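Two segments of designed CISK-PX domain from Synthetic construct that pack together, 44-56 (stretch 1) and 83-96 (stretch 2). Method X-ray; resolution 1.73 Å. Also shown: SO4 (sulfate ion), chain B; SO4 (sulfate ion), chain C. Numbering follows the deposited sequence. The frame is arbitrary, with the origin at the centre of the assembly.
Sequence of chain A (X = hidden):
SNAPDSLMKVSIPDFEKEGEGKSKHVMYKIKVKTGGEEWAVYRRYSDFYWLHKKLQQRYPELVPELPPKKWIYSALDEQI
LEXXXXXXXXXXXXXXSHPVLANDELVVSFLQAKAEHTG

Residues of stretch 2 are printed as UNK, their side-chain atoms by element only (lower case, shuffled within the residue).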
ATOM      1  N   ARG A  44       0.903  -6.560   0.837  1.00 17.49           N
ATOM      2  CA  ARG A  44       2.324  -6.658   0.469  1.00 17.31           C
ATOM      3  C   ARG A  44       2.705  -5.635  -0.574  1.00 19.10           C
ATOM      4  O   ARG A  44       1.840  -5.118  -1.292  1.00 17.21           O
ATOM      5  CB  ARG A  44       2.610  -8.086  -0.145  1.00 20.92           C
ATOM      6  CG  ARG A  44       2.308  -9.240   0.746  1.00 27.77           C
ATOM      7  CD  ARG A  44       2.287 -10.528  -0.085  1.00 23.97           C
ATOM      8  NE  ARG A  44       3.586 -10.731  -0.714  1.00 26.79           N
ATOM      9  CZ  ARG A  44       3.776 -11.451  -1.814  1.00 31.50           C
ATOM     10  NH1 ARG A  44       2.744 -12.055  -2.412  1.00 26.47           N
ATOM     11  NH2 ARG A  44       4.998 -11.595  -2.311  1.00 30.81           N
ATOM     12  N   TYR A  45       3.995  -5.365  -0.725  1.00 16.05           N
ATOM     13  CA  TYR A  45       4.468  -4.467  -1.763  1.00 16.66           C
ATOM     14  C   TYR A  45       3.948  -4.907  -3.125  1.00 19.17           C
ATOM     15  O   TYR A  45       3.541  -4.084  -3.950  1.00 19.33           O
ATOM     16  CB  TYR A  45       6.010  -4.400  -1.850  1.00 16.69           C
ATOM     17  CG  TYR A  45       6.491  -3.547  -2.992  1.00 18.04           C
ATOM     18  CD1 TYR A  45       6.552  -2.157  -2.890  1.00 16.92           C
ATOM     19  CD2 TYR A  45       6.908  -4.117  -4.208  1.00 17.84           C
ATOM     20  CE1 TYR A  45       6.988  -1.369  -3.944  1.00 15.62           C
ATOM     21  CE2 TYR A  45       7.319  -3.331  -5.249  1.00 17.98           C
ATOM     22  CZ  TYR A  45       7.347  -1.964  -5.142  1.00 18.28           C
ATOM     23  OH  TYR A  45       7.781  -1.175  -6.181  1.00 18.90           O
ATOM     24  N   SER A  46       3.946  -6.211  -3.373  1.00 17.65           N
ATOM     25  CA  SER A  46       3.486  -6.724  -4.687  1.00 21.47           C
ATOM     26  C   SER A  46       2.018  -6.439  -4.913  1.00 19.75           C
ATOM     27  O   SER A  46       1.594  -6.312  -6.064  1.00 21.18           O
ATOM     28  CB  SER A  46       3.760  -8.215  -4.826  1.00 24.60           C
ATOM     29  OG  SER A  46       3.142  -8.971  -3.815  1.00 26.94           O
ATOM     30  N   ASP A  47       1.221  -6.355  -3.838  1.00 17.75           N
ATOM     31  CA  ASP A  47      -0.190  -5.917  -3.988  1.00 16.78           C
ATOM     32  C   ASP A  47      -0.271  -4.461  -4.460  1.00 17.18           C
ATOM     33  O   ASP A  47      -1.056  -4.109  -5.373  1.00 17.97           O
ATOM     34  CB  ASP A  47      -0.984  -6.091  -2.732  1.00 18.10           C
ATOM     35  CG  ASP A  47      -1.017  -7.532  -2.228  1.00 20.96           C
ATOM     36  OD1 ASP A  47      -1.163  -8.433  -3.063  1.00 18.74           O
ATOM     37  OD2 ASP A  47      -1.031  -7.692  -0.998  1.00 20.84           O
ATOM     38  N   PHE A  48       0.492  -3.587  -3.833  1.00 16.29           N
ATOM     39  CA  PHE A  48       0.594  -2.202  -4.254  1.00 17.16           C
ATOM     40  C   PHE A  48       1.085  -2.073  -5.686  1.00 17.54           C
ATOM     41  O   PHE A  48       0.593  -1.251  -6.442  1.00 19.30           O
ATOM     42  CB  PHE A  48       1.559  -1.383  -3.417  1.00 16.54           C
ATOM     43  CG  PHE A  48       1.080  -1.014  -2.044  1.00 16.51           C
ATOM     44  CD1 PHE A  48       0.507   0.246  -1.820  1.00 16.37           C
ATOM     45  CD2 PHE A  48       1.265  -1.849  -0.959  1.00 17.07           C
ATOM     46  CE1 PHE A  48       0.125   0.608  -0.537  1.00 18.29           C
ATOM     47  CE2 PHE A  48       0.874  -1.485   0.332  1.00 19.12           C
ATOM     48  CZ  PHE A  48       0.310  -0.236   0.538  1.00 19.04           C
ATOM     49  N   TYR A  49       2.043  -2.914  -6.079  1.00 17.52           N
ATOM     50  CA  TYR A  49       2.607  -2.862  -7.423  1.00 17.99           C
ATOM     51  C   TYR A  49       1.562  -3.247  -8.488  1.00 19.30           C
ATOM     52  O   TYR A  49       1.453  -2.568  -9.506  1.00 19.45           O
ATOM     53  CB  TYR A  49       3.801  -3.805  -7.488  1.00 19.77           C
ATOM     54  CG  TYR A  49       4.576  -3.732  -8.784  1.00 20.46           C
ATOM     55  CD1 TYR A  49       5.632  -2.845  -8.937  1.00 26.76           C
ATOM     56  CD2 TYR A  49       4.264  -4.582  -9.815  1.00 29.06           C
ATOM     57  CE1 TYR A  49       6.330  -2.772 -10.127  1.00 33.83           C
ATOM     58  CE2 TYR A  49       4.967  -4.537 -10.994  1.00 33.59           C
ATOM     59  CZ  TYR A  49       5.988  -3.637 -11.142  1.00 37.12           C
ATOM     60  OH  TYR A  49       6.677  -3.630 -12.335  1.00 42.60           O
ATOM     61  N   TRP A  50       0.799  -4.302  -8.222  1.00 21.34           N
ATOM     62  CA  TRP A  50      -0.291  -4.717  -9.104  1.00 23.54           C
ATOM     63  C   TRP A  50      -1.353  -3.605  -9.208  1.00 18.57           C
ATOM     64  O   TRP A  50      -1.764  -3.261 -10.336  1.00 21.27           O
ATOM     65  CB  TRP A  50      -0.924  -6.032  -8.638  1.00 21.40           C
ATOM     66  CG  TRP A  50      -1.801  -6.690  -9.695  1.00 25.15           C
ATOM     67  CD1 TRP A  50      -1.405  -7.567 -10.664  1.00 28.52           C
ATOM     68  CD2 TRP A  50      -3.197  -6.501  -9.869  1.00 24.59           C
ATOM     69  NE1 TRP A  50      -2.488  -7.929 -11.446  1.00 25.86           N
ATOM     70  CE2 TRP A  50      -3.603  -7.305 -10.970  1.00 26.33           C
ATOM     71  CE3 TRP A  50      -4.150  -5.731  -9.216  1.00 25.22           C
ATOM     72  CZ2 TRP A  50      -4.909  -7.342 -11.417  1.00 28.90           C
ATOM     73  CZ3 TRP A  50      -5.447  -5.786  -9.643  1.00 31.28           C
ATOM     74  CH2 TRP A  50      -5.819  -6.583 -10.744  1.00 30.73           C
ATOM     75  N   LEU A  51      -1.769  -3.041  -8.064  1.00 17.95           N
ATOM     76  CA  LEU A  51      -2.743  -1.946  -8.051  1.00 20.83           C
ATOM     77  C   LEU A  51      -2.228  -0.807  -8.948  1.00 20.52           C
ATOM     78  O   LEU A  51      -2.949  -0.258  -9.797  1.00 20.52           O
ATOM     79  CB  LEU A  51      -2.937  -1.423  -6.630  1.00 18.98           C
ATOM     80  CG  LEU A  51      -3.771  -0.156  -6.577  1.00 20.73           C
ATOM     81  CD1 LEU A  51      -5.213  -0.487  -6.949  1.00 23.75           C
ATOM     82  CD2 LEU A  51      -3.689   0.438  -5.189  1.00 21.51           C
ATOM     83  N   HIS A  52      -0.960  -0.440  -8.761  1.00 17.60           N
ATOM     84  CA  HIS A  52      -0.367   0.650  -9.490  1.00 19.24           C
ATOM     85  C   HIS A  52      -0.389   0.420 -10.989  1.00 21.67           C
ATOM     86  O   HIS A  52      -0.770   1.295 -11.763  1.00 21.59           O
ATOM     87  CB  HIS A  52       1.068   0.759  -9.068  1.00 20.61           C
ATOM     88  CG  HIS A  52       1.798   1.868  -9.723  1.00 19.01           C
ATOM     89  ND1 HIS A  52       1.507   3.196  -9.470  1.00 19.60           N
ATOM     90  CD2 HIS A  52       2.821   1.861 -10.604  1.00 21.59           C
ATOM     91  CE1 HIS A  52       2.327   3.952 -10.170  1.00 22.85           C
ATOM     92  NE2 HIS A  52       3.125   3.167 -10.873  1.00 24.30           N
ATOM     93  N   LYS A  53       0.020  -0.768 -11.408  1.00 18.91           N
ATOM     94  CA  LYS A  53       0.079  -1.044 -12.850  1.00 22.69           C
ATOM     95  C   LYS A  53      -1.321  -0.954 -13.460  1.00 23.11           C
ATOM     96  O   LYS A  53      -1.482  -0.397 -14.549  1.00 27.24           O
ATOM     97  CB  LYS A  53       0.699  -2.416 -13.107  1.00 27.08           C
ATOM     98  CG  LYS A  53       2.211  -2.468 -12.904  1.00 35.98           C
ATOM     99  CD  LYS A  53       2.976  -1.495 -13.797  1.00 46.87           C
ATOM    100  CE  LYS A  53       4.464  -1.533 -13.497  1.00 57.83           C
ATOM    101  NZ  LYS A  53       5.160  -0.283 -13.911  1.00 76.70           N
ATOM    102  N   LYS A  54      -2.334  -1.438 -12.757  1.00 21.39           N
ATOM    103  CA  LYS A  54      -3.709  -1.427 -13.297  1.00 24.18           C
ATOM    104  C   LYS A  54      -4.310  -0.051 -13.246  1.00 30.97           C
ATOM    105  O   LYS A  54      -5.006   0.342 -14.163  1.00 27.12           O
ATOM    106  CB  LYS A  54      -4.602  -2.432 -12.569  1.00 27.75           C
ATOM    107  CG  LYS A  54      -4.108  -3.851 -12.728  1.00 29.07           C
ATOM    108  CD  LYS A  54      -3.752  -4.134 -14.194  1.00 43.24           C
ATOM    109  CE  LYS A  54      -3.826  -5.601 -14.558  1.00 47.27           C
ATOM    110  NZ  LYS A  54      -2.897  -6.009 -15.653  1.00 51.66           N
ATOM    111  N   LEU A  55      -4.037   0.698 -12.186  1.00 21.73           N
ATOM    112  CA  LEU A  55      -4.523   2.078 -12.115  1.00 23.31           C
ATOM    113  C   LEU A  55      -3.884   2.964 -13.126  1.00 29.24           C
ATOM    114  O   LEU A  55      -4.533   3.866 -13.689  1.00 30.14           O
ATOM    115  CB  LEU A  55      -4.256   2.684 -10.745  1.00 24.15           C
ATOM    116  CG  LEU A  55      -5.280   2.391  -9.692  1.00 28.69           C
ATOM    117  CD1 LEU A  55      -4.837   3.129  -8.433  1.00 28.45           C
ATOM    118  CD2 LEU A  55      -6.706   2.836 -10.035  1.00 28.10           C
ATOM    119  N   GLN A  56      -2.599   2.751 -13.340  1.00 27.13           N
ATOM    120  CA  GLN A  56      -1.840   3.546 -14.281  1.00 30.77           C
ATOM    121  C   GLN A  56      -2.390   3.355 -15.699  1.00 34.45           C
ATOM    122  O   GLN A  56      -2.345   4.272 -16.523  1.00 37.78           O
ATOM    123  CB  GLN A  56      -0.401   3.100 -14.190  1.00 33.04           C
ATOM    124  CG  GLN A  56       0.609   3.860 -14.992  1.00 42.45           C
ATOM    125  CD  GLN A  56       2.006   3.454 -14.592  1.00 45.74           C
ATOM    126  OE1 GLN A  56       2.422   2.316 -14.800  1.00 44.93           O
ATOM    127  NE2 GLN A  56       2.730   4.381 -13.987  1.00 48.90           N
ATOM    128  N   UNK A  83      11.573   3.055   5.323  1.00 20.54           N
ATOM    129  CA  UNK A  83      11.480   4.013   4.219  1.00 20.73           C
ATOM    130  C   UNK A  83      10.438   3.584   3.202  1.00 17.49           C
ATOM    131  O   UNK A  83       9.688   4.441   2.721  1.00 20.74           O
ATOM    132  c   UNK A  83      13.918   6.176   0.344  1.00 43.76           C
ATOM    133  c   UNK A  83      12.737   5.148   2.336  1.00 29.17           C
ATOM    134  c   UNK A  83      14.026   5.192   1.502  1.00 40.41           C
ATOM    135  n   UNK A  83      15.237   6.345  -0.343  1.00 44.01           N
ATOM    136  c   UNK A  83      12.820   4.167   3.507  1.00 24.42           C
ATOM    137  N   UNK A  84      10.372   2.290   2.891  1.00 18.56           N
ATOM    138  CA  UNK A  84       9.313   1.785   1.993  1.00 16.58           C
ATOM    139  C   UNK A  84       7.910   2.017   2.619  1.00 16.27           C
ATOM    140  O   UNK A  84       7.009   2.446   1.936  1.00 18.06           O
ATOM    141  n   UNK A  84       9.495  -3.997  -1.060  1.00 17.96           N
ATOM    142  n   UNK A  84      10.375  -2.770  -2.753  1.00 20.13           N
ATOM    143  n   UNK A  84       9.487  -1.711  -0.890  1.00 18.95           N
ATOM    144  c   UNK A  84       8.424  -0.297   0.851  1.00 19.80           C
ATOM    145  c   UNK A  84       8.759  -1.692   0.381  1.00 18.02           C
ATOM    146  c   UNK A  84       9.512   0.313   1.694  1.00 17.51           C
ATOM    147  c   UNK A  84       9.801  -2.824  -1.548  1.00 18.06           C
ATOM    148  N   UNK A  85       7.764   1.724   3.901  1.00 17.58           N
ATOM    149  CA  UNK A  85       6.497   1.972   4.609  1.00 16.54           C
ATOM    150  C   UNK A  85       6.064   3.419   4.400  1.00 16.61           C
ATOM    151  O   UNK A  85       4.886   3.718   4.044  1.00 18.68           O
ATOM    152  c   UNK A  85       6.644   1.667   6.096  1.00 19.25           C
ATOM    153  c   UNK A  85       5.403   1.519   8.296  1.00 19.55           C
ATOM    154  c   UNK A  85       5.325   1.919   6.823  1.00 18.71           C
ATOM    155  n   UNK A  85       6.445   2.219  10.434  1.00 25.37           N
ATOM    156  c   UNK A  85       6.470   2.380   8.953  1.00 24.05           C
ATOM    157  N   UNK A  86       6.978   4.357   4.650  1.00 17.82           N
ATOM    158  CA  UNK A  86       6.684   5.768   4.514  1.00 18.84           C
ATOM    159  C   UNK A  86       6.271   6.160   3.105  1.00 19.32           C
ATOM    160  O   UNK A  86       5.333   6.920   2.893  1.00 20.81           O
ATOM    161  c   UNK A  86       7.905   6.570   4.902  1.00 25.52           C
ATOM    162  c   UNK A  86       9.678   7.066   6.602  1.00 55.32           C
ATOM    163  n   UNK A  86      10.393   6.602   7.635  1.00 58.49           N
ATOM    164  o   UNK A  86      10.059   8.016   5.892  1.00 59.46           O
ATOM    165  c   UNK A  86       8.354   6.359   6.317  1.00 37.41           C
ATOM    166  N   UNK A  87       6.979   5.591   2.138  1.00 19.39           N
ATOM    167  CA  UNK A  87       6.661   5.873   0.729  1.00 18.64           C
ATOM    168  C   UNK A  87       5.353   5.299   0.291  1.00 16.24           C
ATOM    169  O   UNK A  87       4.602   5.933  -0.484  1.00 19.89           O
ATOM    170  N   UNK A  88       5.056   4.078   0.740  1.00 17.87           N
ATOM    171  CA  UNK A  88       3.771   3.440   0.400  1.00 15.07           C
ATOM    172  C   UNK A  88       2.617   4.183   1.061  1.00 15.87           C
ATOM    173  O   UNK A  88       1.546   4.296   0.495  1.00 17.55           O
ATOM    174  c   UNK A  88       4.216   0.925  -1.383  1.00 17.44           C
ATOM    175  c   UNK A  88       4.664   1.038   0.079  1.00 15.53           C
ATOM    176  c   UNK A  88       3.756   1.990   0.871  1.00 16.55           C
ATOM    177  c   UNK A  88       4.654  -0.349   0.682  1.00 17.98           C
ATOM    178  N   UNK A  89       2.861   4.730   2.248  1.00 16.32           N
ATOM    179  CA  UNK A  89       1.858   5.568   2.927  1.00 17.09           C
ATOM    180  C   UNK A  89       1.541   6.847   2.123  1.00 19.34           C
ATOM    181  O   UNK A  89       0.380   7.172   1.874  1.00 19.07           O
ATOM    182  c   UNK A  89       1.312   6.834   5.070  1.00 21.93           C
ATOM    183  o   UNK A  89       1.128   6.574   7.454  1.00 24.47           O
ATOM    184  o   UNK A  89       2.726   7.866   6.645  1.00 29.09           O
ATOM    185  c   UNK A  89       2.292   5.922   4.354  1.00 16.56           C
ATOM    186  c   UNK A  89       1.743   7.116   6.500  1.00 27.38           C
ATOM    187  N   UNK A  90       2.571   7.546   1.688  1.00 20.93           N
ATOM    188  CA  UNK A  90       2.387   8.762   0.857  1.00 20.15           C
ATOM    189  C   UNK A  90       1.671   8.380  -0.428  1.00 19.81           C
ATOM    190  O   UNK A  90       0.742   9.072  -0.892  1.00 18.74           O
ATOM    191  c   UNK A  90       4.981  11.348  -0.392  1.00 32.41           C
ATOM    192  n   UNK A  90       6.443  12.922  -1.715  1.00 59.74           N
ATOM    193  c   UNK A  90       3.758   9.403   0.563  1.00 21.59           C
ATOM    194  c   UNK A  90       3.660  10.583  -0.385  1.00 23.82           C
ATOM    195  c   UNK A  90       5.090  12.286  -1.593  1.00 50.72           C
ATOM    196  N   UNK A  91       2.052   7.241  -1.016  1.00 16.07           N
ATOM    197  CA  UNK A  91       1.407   6.772  -2.257  1.00 17.74           C
ATOM    198  C   UNK A  91      -0.111   6.577  -2.106  1.00 18.65           C
ATOM    199  O   UNK A  91      -0.918   7.153  -2.852  1.00 17.00           O
ATOM    200  o   UNK A  91      -0.254   3.268  -7.407  1.00 18.83           O
ATOM    201  c   UNK A  91       0.317   3.812  -6.287  1.00 19.44           C
ATOM    202  c   UNK A  91       2.026   5.461  -2.693  1.00 17.71           C
ATOM    203  c   UNK A  91       1.867   5.310  -5.211  1.00 18.96           C
ATOM    204  c   UNK A  91       0.465   3.876  -3.904  1.00 19.79           C
ATOM    205  c   UNK A  91      -0.085   3.334  -5.052  1.00 19.87           C
ATOM    206  c   UNK A  91       1.304   4.801  -6.377  1.00 19.52           C
ATOM    207  c   UNK A  91       1.427   4.880  -3.960  1.00 17.02           C
ATOM    208  N   UNK A  92      -0.499   5.768  -1.122  1.00 17.10           N
ATOM    209  CA  UNK A  92      -1.907   5.456  -0.956  1.00 18.17           C
ATOM    210  C   UNK A  92      -2.691   6.704  -0.492  1.00 18.36           C
ATOM    211  O   UNK A  92      -3.859   6.889  -0.886  1.00 20.36           O
ATOM    212  c   UNK A  92      -2.140   4.187  -0.086  1.00 18.01           C
ATOM    213  c   UNK A  92      -3.975   3.224  -1.645  1.00 21.26           C
ATOM    214  c   UNK A  92      -3.578   3.686  -0.251  1.00 20.26           C
ATOM    215  c   UNK A  92      -1.815   4.445   1.387  1.00 18.62           C
ATOM    216  N   UNK A  93      -2.047   7.574   0.274  1.00 17.21           N
ATOM    217  CA  UNK A  93      -2.703   8.879   0.655  1.00 18.95           C
ATOM    218  C   UNK A  93      -2.977   9.721  -0.573  1.00 21.98           C
ATOM    219  O   UNK A  93      -4.045  10.353  -0.693  1.00 21.31           O
ATOM    220  c   UNK A  93      -1.900   8.997   3.048  1.00 17.48           C
ATOM    221  c   UNK A  93      -0.987   9.625   4.091  1.00 22.60           C
ATOM    222  n   UNK A  93      -1.231   9.291   5.359  1.00 21.18           N
ATOM    223  o   UNK A  93      -0.083  10.383   3.777  1.00 22.25           O
ATOM    224  c   UNK A  93      -1.860   9.634   1.693  1.00 18.97           C
ATOM    225  N   UNK A  94      -2.010   9.743  -1.488  1.00 20.39           N
ATOM    226  CA  UNK A  94      -2.187  10.484  -2.714  1.00 21.05           C
ATOM    227  C   UNK A  94      -3.284   9.894  -3.548  1.00 22.77           C
ATOM    228  O   UNK A  94      -4.062  10.624  -4.153  1.00 23.53           O
ATOM    229  c   UNK A  94      -0.893  10.506  -3.474  1.00 23.71           C
ATOM    230  n   UNK A  94       2.316  15.227  -2.339  1.00 78.30           N
ATOM    231  c   UNK A  94       1.810  14.135  -2.905  1.00 78.00           C
ATOM    232  c   UNK A  94       0.072  11.537  -2.951  1.00 30.67           C
ATOM    233  n   UNK A  94       0.488  14.021  -3.039  1.00 77.83           N
ATOM    234  n   UNK A  94       2.621  13.154  -3.310  1.00 66.84           N
ATOM    235  c   UNK A  94      -0.194  12.874  -3.649  1.00 56.48           C
ATOM    236  N   UNK A  95      -3.354   8.568  -3.639  1.00 19.07           N
ATOM    237  CA  UNK A  95      -4.446   7.949  -4.362  1.00 20.53           C
ATOM    238  C   UNK A  95      -5.809   8.367  -3.817  1.00 21.28           C
ATOM    239  O   UNK A  95      -6.689   8.750  -4.594  1.00 24.49           O
ATOM    240  c   UNK A  95      -4.316   6.395  -4.330  1.00 21.16           C
ATOM    241  c   UNK A  95      -3.278   5.979  -6.620  1.00 32.72           C
ATOM    242  c   UNK A  95      -3.107   5.964  -5.138  1.00 26.76           C
ATOM    243  c   UNK A  95      -5.618   5.731  -4.780  1.00 24.37           C
ATOM    244  N   UNK A  96      -6.005   8.298  -2.506  1.00 18.37           N
ATOM    245  CA  UNK A  96      -7.328   8.476  -1.918  1.00 21.52           C
ATOM    246  C   UNK A  96      -7.694   9.976  -1.922  1.00 29.70           C
ATOM    247  O   UNK A  96      -8.871  10.320  -1.760  1.00 27.23           O
ATOM    248  c   UNK A  96      -7.396   6.358  -0.706  1.00 28.34           C
ATOM    249  c   UNK A  96      -8.562   8.331   0.298  1.00 43.56           C
ATOM    250  c   UNK A  96      -7.372   7.873  -0.522  1.00 28.27           C
TER
HETATM  251  S   SO4 B 201       6.753  -8.661  -1.728  1.00 33.87           S
HETATM  252  O1  SO4 B 201       7.535  -7.844  -0.735  1.00 33.25           O
HETATM  253  O2  SO4 B 201       6.848 -10.039  -1.149  1.00 56.10           O
HETATM  254  O3  SO4 B 201       5.381  -8.228  -2.075  1.00 28.92           O
HETATM  255  O4  SO4 B 201       7.474  -8.523  -3.001  1.00 48.30           O
HETATM  256  S   SO4 C 202       4.351 -13.752  -5.672  1.00 37.40           S
HETATM  257  O1  SO4 C 202       5.492 -13.343  -4.817  1.00 36.84           O
HETATM  258  O2  SO4 C 202       4.302 -15.235  -5.788  1.00 38.24           O
HETATM  259  O3  SO4 C 202       3.055 -13.302  -5.081  1.00 30.98           O
HETATM  260  O4  SO4 C 202       4.500 -13.152  -7.020  1.00 40.88           O

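Position 83 carries four carbons in a row ending in a nitrogen, fully extended and out of reach of stretch 1: K83, a surface lysine.

Position 84 has three carbons, a nitrogen, then a carbon bearing two more nitrogens. That last carbon lies 3.6 Å from CD1 of Y45, over the ring face. A planar end of this kind is a guanidinium, so this is R84. It lies flat on Y45, planes at 7° and centres 3.8 Å apart, pairing cation with pi cloud while NH2 is hydrogen-bonded elsewhere in the structure.

Position 85 again shows four carbons and a terminal nitrogen, directed to no atom of stretch 1: K85. Position 86 has three carbons, the third carrying one oxygen and one nitrogen; the amide makes it Q86, exposed and far from the contact. Position 87 has no side-chain atoms and is G87, whose ideal CB would find nothing of stretch 1 within 5.5 Å.

At position 88 four carbons fork at the second. One terminal carbon sits 3.7 Å from CG of F48, over the ring face, and 4.2 Å from CD1 of Y45. This is L88, and that carbon is CD2, which makes a CH-pi contact 3.9 Å from the F48 ring centroid.

Position 89 bears three carbons, the third with two oxygens, and its CB points away from stretch 1: E89. Position 90 is another four-carbon chain with a terminal nitrogen, exposed: K90.

Position 91 offers one carbon, then a six-carbon ring bearing an oxygen. The oxygen stands 2.7 Å from ND1 of H52, and a ring carbon 4.2 Å from CD1 of F48. The residue is Y91. Its hydroxyl and the imidazole share a hydrogen bond in which either could be the donor.

Position 92 has four carbons forked at the first, one arm two carbons long. Its CB lies 4.3 Å from CE1 of F48, at the ring edge: I92. Position 93 has three carbons with an amide oxygen and nitrogen, beyond reach: Q93. Position 94, three carbons, a nitrogen and a carbon with two nitrogens, is R94, exposed and without a partner on stretch 1.

Position 95 repeats the fork at the first carbon with one longer arm, whose tip is 3.7 Å from CD1 of L55: I95. Position 96 has one carbon carrying two others, outside the contact: V96.

The rule is spacing. Two helices run in the same general sense, 33° between their directions and 11.9 Å apart at closest approach, a distance that leaves room for large side chains. Positions 84, 88, 91, 92 and 95 recur at steps of three and four and point toward stretch 1, where Y45, F48 and L55 point back. F48 is the hub, with L88 over one face and Y91 and I92 at its edge. A cation-pi stack lies at one end, L55 against I95 at the other, and between them the H52–Y91 hydrogen bond satisfies two polar groups in buried residues.

Stretch 2 83-96: KRKQGLEKYIQRIV
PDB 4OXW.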